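Acetylxylan esterase / glucomannan deacetylase (Cellvibrio japonicus, PDB 2WAA) removes acetyl groups from acetylated xylan and glucomannan, contributing to the breakdown of plant cell wall polysaccharides. Local coordinates at residues F36-S50 with N93-N107. Sequence-based numbering, arbitrary orientation.
Sequences FGYPGVSLSTIVAGS and NSGEHRVEIIHRSEN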
loop_
_atom_site.group_PDB
_atom_site.type_symbol
_atom_site.label_atom_id
_atom_site.label_comp_id
_atom_site.label_asym_id
_atom_site.label_seq_id
_atom_site.Cartn_x
_atom_site.Cartn_y
_atom_site.Cartn_z
ATOM N N PHE A 36 7.910 -8.904 -2.457
ATOM C CA PHE A 36 7.010 -7.984 -1.807
ATOM C C PHE A 36 5.602 -8.528 -1.698
ATOM O O PHE A 36 5.167 -9.380 -2.499
ATOM C CB PHE A 36 7.034 -6.622 -2.542
ATOM C CG PHE A 36 6.972 -6.721 -4.043
ATOM C CD1 PHE A 36 5.748 -6.673 -4.725
ATOM C CD2 PHE A 36 8.147 -6.868 -4.778
ATOM C CE1 PHE A 36 5.682 -6.780 -6.102
ATOM C CE2 PHE A 36 8.104 -6.963 -6.183
ATOM C CZ PHE A 36 6.854 -6.922 -6.841
ATOM N N GLY A 37 4.886 -8.029 -0.676
ATOM C CA GLY A 37 3.561 -8.516 -0.373
ATOM C C GLY A 37 2.529 -7.399 -0.189
ATOM O O GLY A 37 1.355 -7.637 -0.419
ATOM N N TYR A 38 2.943 -6.225 0.279
ATOM C CA TYR A 38 1.968 -5.146 0.490
ATOM C C TYR A 38 1.508 -4.565 -0.841
ATOM O O TYR A 38 2.257 -4.568 -1.797
ATOM C CB TYR A 38 2.541 -4.039 1.377
ATOM C CG TYR A 38 2.600 -4.458 2.821
ATOM C CD1 TYR A 38 1.425 -4.659 3.563
ATOM C CD2 TYR A 38 3.825 -4.698 3.442
ATOM C CE1 TYR A 38 1.484 -5.060 4.889
ATOM C CE2 TYR A 38 3.881 -5.096 4.804
ATOM C CZ TYR A 38 2.703 -5.291 5.493
ATOM O OH TYR A 38 2.721 -5.655 6.843
ATOM N N PRO A 39 0.264 -4.067 -0.916
ATOM C CA PRO A 39 -0.184 -3.505 -2.215
ATOM C C PRO A 39 0.470 -2.128 -2.437
ATOM O O PRO A 39 0.961 -1.520 -1.470
ATOM C CB PRO A 39 -1.698 -3.299 -2.011
ATOM C CG PRO A 39 -1.820 -3.081 -0.507
ATOM C CD PRO A 39 -0.780 -4.007 0.127
ATOM N N GLY A 40 0.577 -1.704 -3.694
ATOM C CA GLY A 40 1.103 -0.374 -4.025
ATOM C C GLY A 40 2.628 -0.302 -4.193
ATOM O O GLY A 40 3.161 0.768 -4.561
ATOM N N VAL A 41 3.322 -1.399 -3.869
ATOM C CA VAL A 41 4.769 -1.464 -4.072
ATOM C C VAL A 41 4.993 -1.211 -5.570
ATOM O O VAL A 41 4.383 -1.873 -6.423
ATOM C CB VAL A 41 5.354 -2.801 -3.655
ATOM C CG1 VAL A 41 6.861 -2.884 -4.070
ATOM C CG2 VAL A 41 5.162 -2.995 -2.110
ATOM N N SER A 42 5.851 -0.235 -5.860
ATOM C CA SER A 42 6.013 0.253 -7.207
ATOM C C SER A 42 7.507 0.225 -7.585
ATOM O O SER A 42 8.334 0.844 -6.878
ATOM C CB SER A 42 5.471 1.681 -7.255
ATOM O OG SER A 42 4.061 1.725 -7.018
ATOM N N LEU A 43 7.820 -0.438 -8.706
ATOM C CA LEU A 43 9.205 -0.562 -9.168
ATOM C C LEU A 43 9.251 0.082 -10.538
ATOM O O LEU A 43 8.378 -0.169 -11.378
ATOM C CB LEU A 43 9.627 -2.021 -9.275
ATOM C CG LEU A 43 9.246 -2.957 -8.131
ATOM C CD1 LEU A 43 9.876 -4.367 -8.297
ATOM C CD2 LEU A 43 9.675 -2.364 -6.885
ATOM N N SER A 44 10.257 0.928 -10.757
ATOM C CA SER A 44 10.239 1.715 -11.992
ATOM C C SER A 44 11.632 1.888 -12.552
ATOM O O SER A 44 12.620 1.897 -11.820
ATOM C CB SER A 44 9.573 3.099 -11.810
ATOM O OG SER A 44 10.118 3.877 -10.709
ATOM N N THR A 45 11.697 2.110 -13.858
ATOM C CA THR A 45 13.001 2.228 -14.509
ATOM C C THR A 45 12.752 3.069 -15.771
ATOM O O THR A 45 11.639 3.096 -16.328
ATOM C CB THR A 45 13.615 0.845 -14.869
ATOM O OG1 THR A 45 14.851 1.018 -15.567
ATOM C CG2 THR A 45 12.686 0.041 -15.810
ATOM N N ILE A 46 13.799 3.745 -16.223
ATOM C CA ILE A 46 13.716 4.481 -17.510
ATOM C C ILE A 46 14.850 3.878 -18.346
ATOM O O ILE A 46 15.957 3.669 -17.839
ATOM C CB ILE A 46 13.983 5.960 -17.319
ATOM C CG1 ILE A 46 12.858 6.618 -16.495
ATOM C CG2 ILE A 46 13.993 6.671 -18.651
ATOM C CD1 ILE A 46 13.316 7.834 -15.755
ATOM N N VAL A 47 14.569 3.521 -19.584
ATOM C CA VAL A 47 15.566 2.791 -20.384
ATOM C C VAL A 47 15.678 3.347 -21.788
ATOM O O VAL A 47 14.765 4.012 -22.259
ATOM C CB VAL A 47 15.190 1.283 -20.541
ATOM C CG1 VAL A 47 15.263 0.570 -19.173
ATOM C CG2 VAL A 47 13.789 1.085 -21.204
ATOM N N ALA A 48 16.773 3.040 -22.469
ATOM C CA ALA A 48 16.899 3.376 -23.915
ATOM C C ALA A 48 16.994 2.027 -24.616
ATOM O O ALA A 48 17.975 1.315 -24.441
ATOM C CB ALA A 48 18.153 4.238 -24.165
ATOM N N GLY A 49 15.957 1.644 -25.352
ATOM C CA GLY A 49 15.931 0.361 -26.028
ATOM C C GLY A 49 14.599 0.014 -26.659
ATOM O O GLY A 49 13.650 0.814 -26.638
ATOM N N SER A 50 14.517 -1.196 -27.209
ATOM C CA SER A 50 13.368 -1.642 -27.987
ATOM C C SER A 50 12.522 -2.714 -27.280
ATOM O O SER A 50 11.401 -2.954 -27.696
ATOM C CB SER A 50 13.851 -2.191 -29.351
ATOM O OG SER A 50 14.677 -3.374 -29.163
ATOM N N ASN A 93 11.683 -0.381 -32.929
ATOM C CA ASN A 93 12.872 0.439 -32.809
ATOM C C ASN A 93 13.150 0.840 -31.364
ATOM O O ASN A 93 12.265 0.773 -30.535
ATOM C CB ASN A 93 12.738 1.704 -33.644
ATOM C CG ASN A 93 12.450 1.391 -35.107
ATOM O OD1 ASN A 93 13.318 0.842 -35.807
ATOM N ND2 ASN A 93 11.220 1.687 -35.563
ATOM N N SER A 94 14.366 1.295 -31.105
ATOM C CA SER A 94 14.791 1.719 -29.777
ATOM C C SER A 94 14.317 3.158 -29.517
ATOM O O SER A 94 14.309 3.987 -30.426
ATOM C CB SER A 94 16.316 1.649 -29.702
ATOM O OG SER A 94 16.779 1.954 -28.410
ATOM N N GLY A 95 13.922 3.446 -28.283
ATOM C CA GLY A 95 13.609 4.819 -27.862
ATOM C C GLY A 95 13.692 4.878 -26.344
ATOM O O GLY A 95 13.965 3.862 -25.695
ATOM N N GLU A 96 13.502 6.057 -25.769
ATOM C CA GLU A 96 13.567 6.174 -24.327
ATOM C C GLU A 96 12.147 5.853 -23.806
ATOM O O GLU A 96 11.163 6.398 -24.329
ATOM C CB GLU A 96 13.994 7.580 -23.941
ATOM C CG GLU A 96 14.018 7.752 -22.482
ATOM C CD GLU A 96 14.598 9.080 -22.092
ATOM O OE1 GLU A 96 15.546 9.527 -22.779
ATOM O OE2 GLU A 96 14.112 9.644 -21.093
ATOM N N HIS A 97 12.037 4.977 -22.791
ATOM C CA HIS A 97 10.704 4.551 -22.296
ATOM C C HIS A 97 10.739 4.476 -20.780
ATOM O O HIS A 97 11.741 4.048 -20.186
ATOM C CB HIS A 97 10.301 3.174 -22.870
ATOM C CG HIS A 97 10.072 3.220 -24.352
ATOM N ND1 HIS A 97 8.974 3.857 -24.911
ATOM C CD2 HIS A 97 10.854 2.826 -25.386
ATOM C CE1 HIS A 97 9.083 3.816 -26.233
ATOM N NE2 HIS A 97 10.210 3.191 -26.545
ATOM N N ARG A 98 9.631 4.883 -20.175
ATOM C CA ARG A 98 9.486 4.827 -18.725
ATOM C C ARG A 98 8.637 3.596 -18.438
ATOM O O ARG A 98 7.633 3.363 -19.115
ATOM C CB ARG A 98 8.779 6.088 -18.202
ATOM C CG ARG A 98 8.338 5.971 -16.729
ATOM C CD ARG A 98 7.824 7.295 -16.116
ATOM N NE ARG A 98 7.726 7.192 -14.652
ATOM C CZ ARG A 98 6.870 6.401 -14.011
ATOM N NH1 ARG A 98 6.042 5.630 -14.697
ATOM N NH2 ARG A 98 6.846 6.362 -12.689
ATOM N N VAL A 99 9.023 2.813 -17.422
ATOM C CA VAL A 99 8.316 1.554 -17.135
ATOM C C VAL A 99 8.038 1.470 -15.645
ATOM O O VAL A 99 8.945 1.695 -14.842
ATOM C CB VAL A 99 9.207 0.370 -17.510
ATOM C CG1 VAL A 99 8.521 -0.940 -17.196
ATOM C CG2 VAL A 99 9.535 0.441 -19.011
ATOM N N GLU A 100 6.782 1.193 -15.279
ATOM C CA GLU A 100 6.413 1.064 -13.862
ATOM C C GLU A 100 5.658 -0.254 -13.662
ATOM O O GLU A 100 4.777 -0.605 -14.486
ATOM C CB GLU A 100 5.510 2.253 -13.387
ATOM C CG GLU A 100 5.384 2.259 -11.841
ATOM C CD GLU A 100 4.587 3.465 -11.292
ATOM O OE1 GLU A 100 3.874 4.129 -12.082
ATOM O OE2 GLU A 100 4.662 3.735 -10.071
ATOM N N ILE A 101 6.022 -0.993 -12.605
ATOM C CA ILE A 101 5.278 -2.181 -12.210
ATOM C C ILE A 101 4.681 -1.858 -10.843
ATOM O O ILE A 101 5.394 -1.408 -9.949
ATOM C CB ILE A 101 6.197 -3.409 -12.119
ATOM C CG1 ILE A 101 6.815 -3.680 -13.514
ATOM C CG2 ILE A 101 5.476 -4.611 -11.506
ATOM C CD1 ILE A 101 8.015 -4.667 -13.484
ATOM N N ILE A 102 3.372 -2.063 -10.692
ATOM C CA ILE A 102 2.715 -1.752 -9.428
ATOM C C ILE A 102 2.062 -3.003 -8.898
ATOM O O ILE A 102 1.271 -3.643 -9.616
ATOM C CB ILE A 102 1.633 -0.596 -9.524
ATOM C CG1 ILE A 102 2.233 0.715 -10.051
ATOM C CG2 ILE A 102 1.104 -0.258 -8.142
ATOM C CD1 ILE A 102 1.959 0.886 -11.537
ATOM N N HIS A 103 2.370 -3.370 -7.635
ATOM C CA HIS A 103 1.703 -4.531 -7.043
ATOM C C HIS A 103 0.233 -4.162 -6.736
ATOM O O HIS A 103 -0.031 -3.236 -5.941
ATOM C CB HIS A 103 2.449 -4.949 -5.744
ATOM C CG HIS A 103 2.031 -6.283 -5.184
ATOM N ND1 HIS A 103 1.996 -6.540 -3.829
ATOM C CD2 HIS A 103 1.613 -7.427 -5.788
ATOM C CE1 HIS A 103 1.607 -7.794 -3.620
ATOM N NE2 HIS A 103 1.375 -8.356 -4.791
ATOM N N ARG A 104 -0.718 -4.905 -7.308
ATOM C CA ARG A 104 -2.144 -4.669 -7.010
ATOM C C ARG A 104 -2.590 -5.496 -5.835
ATOM O O ARG A 104 -3.502 -5.084 -5.120
ATOM C CB ARG A 104 -3.042 -5.058 -8.194
ATOM C CG ARG A 104 -2.783 -4.209 -9.472
ATOM C CD ARG A 104 -3.300 -4.969 -10.728
ATOM N NE ARG A 104 -4.730 -5.276 -10.679
ATOM C CZ ARG A 104 -5.694 -4.445 -11.074
ATOM N NH1 ARG A 104 -5.424 -3.200 -11.520
ATOM N NH2 ARG A 104 -6.978 -4.849 -11.010
ATOM N N SER A 105 -2.002 -6.679 -5.677
ATOM C CA SER A 105 -2.391 -7.624 -4.624
ATOM C C SER A 105 -1.934 -7.236 -3.235
ATOM O O SER A 105 -1.105 -6.350 -3.083
ATOM C CB SER A 105 -1.928 -9.033 -4.999
ATOM O OG SER A 105 -2.817 -9.510 -6.001
ATOM N N GLU A 106 -2.483 -7.896 -2.205
ATOM C CA GLU A 106 -1.942 -7.736 -0.843
ATOM C C GLU A 106 -1.421 -9.086 -0.337
ATOM O O GLU A 106 -1.546 -10.098 -1.000
ATOM C CB GLU A 106 -3.002 -7.200 0.137
ATOM C CG GLU A 106 -4.242 -8.095 0.241
ATOM C CD GLU A 106 -5.217 -7.599 1.309
ATOM O OE1 GLU A 106 -4.940 -7.860 2.492
ATOM O OE2 GLU A 106 -6.247 -6.934 0.954
ATOM N N ASN A 107 -0.834 -9.089 0.845
ATOM C CA ASN A 107 -0.127 -10.281 1.352
ATOM C C ASN A 107 -0.869 -11.609 1.340
ATOM O O ASN A 107 -0.265 -12.636 0.992
ATOM C CB ASN A 107 0.351 -10.009 2.766
ATOM C CG ASN A 107 1.664 -9.209 2.797
ATOM O OD1 ASN A 107 2.707 -9.786 2.566
ATOM N ND2 ASN A 107 1.611 -7.898 3.153
HETATM O O HOH W 1 3.021 4.052 -8.197
HETATM O O HOH W 2 8.602 6.195 -10.647
#
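With chi1 at -169°, His-103 carries its imidazole trans to its own amide nitrogen, while Phe-36, its chi1 at 45°, lodges CG between its backbone N and carbonyl carbon; the two rings thereby meet edge-to-face, the phenyl edge against the imidazole face, with planes at 77° and centroids 5.3 Å apart. The imidazole is further fixed by ND1, which donates almost straight to Tyr-38 O at 2.8 Å; Tyr-38 O lies near the imidazole plane, although the nitrogen sits above the carbonyl plane. The backbone of His-103 grips the same loop, its O accepting from Gly-40 N and its N donating to Val-41 O, which anchors the type II beta turn from Tyr-38 to Val-41. Nearby, Asn-107, its OD1 hydrogen-bonded to Gln-111, lays ND2 over one face of the Tyr-38 ring, 3.3 Å from CD1. Beyond the turn, strands 42-48 and 94-103 pair antiparallel. Leu-43, Val-47, Val-99 and Ile-101 line one face, packing on strands 84-91 and 112-119; on the other, in one Ser-42 conformer, a water links its OG to Glu-100 OE2. Glu-106, hydrogen-bonded to Trp-161 NE1 and Gly-185 N, comes within about 4 Å, side chain to side chain, of Ser-141, the inferred nucleophile, where the N-terminal beta-sandwich of a CE2 esterase abuts its SGNH-hydrolase domain.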